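Local coordinates for sensor protein (Shewanella sp. W3-18-1, PDB 3MYF) that probably relays phosphoryl groups between response-regulator receiver domains through the histidine phosphotransfer (HPt) domain of a hybrid histidine kinase, at residues P69-L74 with L99-K104. Residues are numbered along the deposited sequence; the frame is centred on the assembly and turned at random. Where two conformers were deposited one is given.
Sequences PTTQRL and LDELTK
E101 reaches the first turn of helix 69-83 with CG anti to its backbone N (chi1 -173°) and a bend at chi2 (62°) that swings CD against T70. The CG2 methyl of T70 meets the carboxylate of E101, the two side chains crossing at about a right angle: T70 CG2 lies 3.6 Å from E101 CD, and T70 CB 3.5 Å from E101 OE2. The T70 hydroxyl forms a hydrogen bond to the backbone O of H4, while CB and CG2 meet the acid.

A water joins the two helices here. It donates to E101 OE2 over 2.7 Å and accepts from T71 N over 3.0 Å, and T5 OG1 is a further hydrogen-bonding partner of OE2. The N-terminal residues H4 and T5 thus each bond to one side of the contact. The buried carboxylate is linked through the water to a backbone N-H in the first turn of helix 69-83, where the helix dipole would be expected to favour a negative charge.

Deeper in, T71 OG1 rests 3.6 Å from E101 CG and 3.9 Å from the CD2 methyl of L102; the leucine continues into the core against L33 and V37 of helix 19-46 and L59 of helix 49-63. L74 CD1 adds a looser touch, 4.3 Å from E101 CB, one turn on from T70. The segment axes come within 9.8 Å and run roughly antiparallel, at 153°. The contact lies between helices 69-83 and 92-116, neighbours in the antiparallel four-helix bundle characteristic of HPt domains.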
ATOM      1  N   PRO A  69     -11.762   3.334 -12.156  1.00 31.09           N
ATOM      2  CA  PRO A  69     -13.134   2.832 -12.253  1.00 31.86           C
ATOM      3  C   PRO A  69     -13.268   1.387 -12.751  1.00 31.11           C
ATOM      4  O   PRO A  69     -14.077   0.642 -12.213  1.00 31.72           O
ATOM      5  CB  PRO A  69     -13.811   3.813 -13.229  1.00 34.41           C
ATOM      6  CG  PRO A  69     -12.990   5.081 -13.088  1.00 35.14           C
ATOM      7  CD  PRO A  69     -11.580   4.583 -12.925  1.00 31.89           C
ATOM      8  N   THR A  70     -12.494   1.009 -13.769  1.00 30.52           N
ATOM      9  CA  THR A  70     -12.597  -0.335 -14.350  1.00 29.62           C
ATOM     10  C   THR A  70     -12.100  -1.385 -13.366  1.00 28.46           C
ATOM     11  O   THR A  70     -12.767  -2.419 -13.173  1.00 28.86           O
ATOM     12  CB  THR A  70     -11.894  -0.432 -15.729  1.00 29.93           C
ATOM     13  OG1 THR A  70     -12.549   0.454 -16.644  1.00 30.86           O
ATOM     14  CG2 THR A  70     -11.955  -1.857 -16.301  1.00 30.91           C
ATOM     15  N   THR A  71     -10.970  -1.092 -12.716  1.00 27.38           N
ATOM     16  CA  THR A  71     -10.441  -1.937 -11.642  1.00 26.34           C
ATOM     17  C   THR A  71     -11.487  -2.141 -10.557  1.00 27.64           C
ATOM     18  O   THR A  71     -11.716  -3.279 -10.114  1.00 27.38           O
ATOM     19  CB  THR A  71      -9.160  -1.332 -11.036  1.00 26.02           C
ATOM     20  OG1 THR A  71      -8.138  -1.233 -12.042  1.00 26.27           O
ATOM     21  CG2 THR A  71      -8.636  -2.165  -9.903  1.00 25.90           C
ATOM     22  N   GLN A  72     -12.108  -1.044 -10.122  1.00 29.57           N
ATOM     23  CA  GLN A  72     -13.087  -1.093  -9.054  1.00 30.36           C
ATOM     24  C   GLN A  72     -14.246  -2.022  -9.405  1.00 28.83           C
ATOM     25  O   GLN A  72     -14.634  -2.857  -8.587  1.00 28.72           O
ATOM     26  CB  GLN A  72     -13.617   0.303  -8.705  1.00 32.69           C
ATOM     27  CG  GLN A  72     -14.580   0.303  -7.514  1.00 35.60           C
ATOM     28  CD  GLN A  72     -15.293   1.632  -7.314  1.00 42.19           C
ATOM     29  OE1 GLN A  72     -15.784   2.245  -8.267  1.00 44.01           O
ATOM     30  NE2 GLN A  72     -15.376   2.072  -6.066  1.00 43.02           N
ATOM     31  N   ARG A  73     -14.768  -1.873 -10.625  1.00 27.80           N
ATOM     32  CA  ARG A  73     -15.893  -2.662 -11.097  0.50 26.98           C
ATOM     33  C   ARG A  73     -15.524  -4.137 -11.174  1.00 26.60           C
ATOM     34  O   ARG A  73     -16.262  -5.010 -10.688  1.00 26.49           O
ATOM     35  CB  ARG A  73     -16.341  -2.179 -12.474  0.50 27.62           C
ATOM     36  CG  ARG A  73     -17.365  -3.101 -13.141  0.50 27.20           C
ATOM     37  CD  ARG A  73     -17.880  -2.505 -14.412  0.50 29.13           C
ATOM     38  NE  ARG A  73     -16.880  -2.481 -15.471  0.50 30.25           N
ATOM     39  CZ  ARG A  73     -16.546  -3.530 -16.217  0.50 29.16           C
ATOM     40  NH1 ARG A  73     -15.641  -3.397 -17.173  0.50 30.06           N
ATOM     41  NH2 ARG A  73     -17.105  -4.713 -15.998  0.50 28.16           N
ATOM     42  N   LEU A  74     -14.386  -4.409 -11.805  1.00 25.56           N
ATOM     43  CA  LEU A  74     -13.937  -5.799 -11.990  1.00 26.26           C
ATOM     44  C   LEU A  74     -13.714  -6.472 -10.642  1.00 26.89           C
ATOM     45  O   LEU A  74     -14.143  -7.627 -10.448  1.00 28.08           O
ATOM     46  CB  LEU A  74     -12.688  -5.856 -12.883  1.00 25.92           C
ATOM     47  CG  LEU A  74     -12.955  -5.526 -14.382  1.00 28.15           C
ATOM     48  CD1 LEU A  74     -11.660  -5.483 -15.156  1.00 29.09           C
ATOM     49  CD2 LEU A  74     -13.922  -6.506 -15.081  1.00 30.37           C
ATOM     50  N   LEU A  99      -6.508  -8.590 -15.045  1.00 30.09           N
ATOM     51  CA  LEU A  99      -5.040  -8.576 -15.197  1.00 29.61           C
ATOM     52  C   LEU A  99      -4.610  -7.601 -16.276  1.00 29.93           C
ATOM     53  O   LEU A  99      -3.663  -6.833 -16.083  1.00 29.67           O
ATOM     54  CB  LEU A  99      -4.507  -9.975 -15.518  1.00 31.48           C
ATOM     55  CG  LEU A  99      -4.515 -10.939 -14.333  1.00 32.23           C
ATOM     56  CD1 LEU A  99      -4.257 -12.375 -14.819  1.00 35.69           C
ATOM     57  CD2 LEU A  99      -3.487 -10.513 -13.295  1.00 34.71           C
ATOM     58  N   ASP A 100      -5.303  -7.628 -17.413  1.00 30.97           N
ATOM     59  CA  ASP A 100      -5.004  -6.708 -18.511  1.00 32.93           C
ATOM     60  C   ASP A 100      -5.163  -5.251 -18.043  1.00 32.23           C
ATOM     61  O   ASP A 100      -4.336  -4.383 -18.373  1.00 33.10           O
ATOM     62  CB  ASP A 100      -5.930  -6.983 -19.708  1.00 35.84           C
ATOM     63  CG  ASP A 100      -5.646  -6.079 -20.877  1.00 40.03           C
ATOM     64  OD1 ASP A 100      -6.426  -5.133 -21.106  1.00 41.98           O
ATOM     65  OD2 ASP A 100      -4.635  -6.299 -21.564  1.00 43.84           O
ATOM     66  N   GLU A 101      -6.225  -4.997 -17.287  1.00 30.63           N
ATOM     67  CA  GLU A 101      -6.469  -3.676 -16.715  1.00 31.00           C
ATOM     68  C   GLU A 101      -5.366  -3.216 -15.753  1.00 29.68           C
ATOM     69  O   GLU A 101      -5.005  -2.049 -15.760  1.00 30.28           O
ATOM     70  CB  GLU A 101      -7.853  -3.610 -16.049  1.00 31.62           C
ATOM     71  CG  GLU A 101      -8.292  -2.213 -15.545  1.00 32.28           C
ATOM     72  CD  GLU A 101      -8.430  -1.157 -16.644  1.00 37.01           C
ATOM     73  OE1 GLU A 101      -8.552  -1.493 -17.842  1.00 39.25           O
ATOM     74  OE2 GLU A 101      -8.441   0.034 -16.298  1.00 38.02           O
ATOM     75  N   LEU A 102      -4.827  -4.127 -14.938  1.00 28.66           N
ATOM     76  CA  LEU A 102      -3.764  -3.758 -13.989  1.00 28.84           C
ATOM     77  C   LEU A 102      -2.460  -3.345 -14.663  1.00 30.50           C
ATOM     78  O   LEU A 102      -1.759  -2.452 -14.172  1.00 31.09           O
ATOM     79  CB  LEU A 102      -3.526  -4.855 -12.961  1.00 29.01           C
ATOM     80  CG  LEU A 102      -4.754  -5.043 -12.079  1.00 28.43           C
ATOM     81  CD1 LEU A 102      -4.487  -6.156 -11.048  1.00 32.39           C
ATOM     82  CD2 LEU A 102      -5.158  -3.729 -11.400  1.00 28.54           C
ATOM     83  N   THR A 103      -2.155  -3.970 -15.798  1.00 31.64           N
ATOM     84  CA  THR A 103      -1.048  -3.521 -16.625  1.00 33.66           C
ATOM     85  C   THR A 103      -1.240  -2.062 -17.079  1.00 33.98           C
ATOM     86  O   THR A 103      -0.302  -1.265 -17.011  1.00 35.72           O
ATOM     87  CB  THR A 103      -0.822  -4.463 -17.831  1.00 35.74           C
ATOM     88  OG1 THR A 103      -0.404  -5.743 -17.352  1.00 37.20           O
ATOM     89  CG2 THR A 103       0.275  -3.917 -18.751  1.00 39.31           C
ATOM     90  N   LYS A 104      -2.446  -1.713 -17.530  1.00 33.54           N
ATOM     91  CA  LYS A 104      -2.745  -0.323 -17.929  1.00 34.80           C
ATOM     92  C   LYS A 104      -2.721   0.644 -16.741  1.00 32.87           C
ATOM     93  O   LYS A 104      -2.348   1.816 -16.885  1.00 34.49           O
ATOM     94  CB  LYS A 104      -4.106  -0.228 -18.623  1.00 36.01           C
ATOM     95  CG  LYS A 104      -4.216  -1.007 -19.931  1.00 40.08           C
ATOM     96  CD  LYS A 104      -5.679  -1.178 -20.318  1.00 42.71           C
ATOM     97  CE  LYS A 104      -5.808  -1.940 -21.614  1.00 49.60           C
ATOM     98  NZ  LYS A 104      -7.214  -2.342 -21.856  1.00 53.52           N
TER
HETATM   99  O   HOH W   1      -8.905   0.793 -13.757  1.00 37.87           O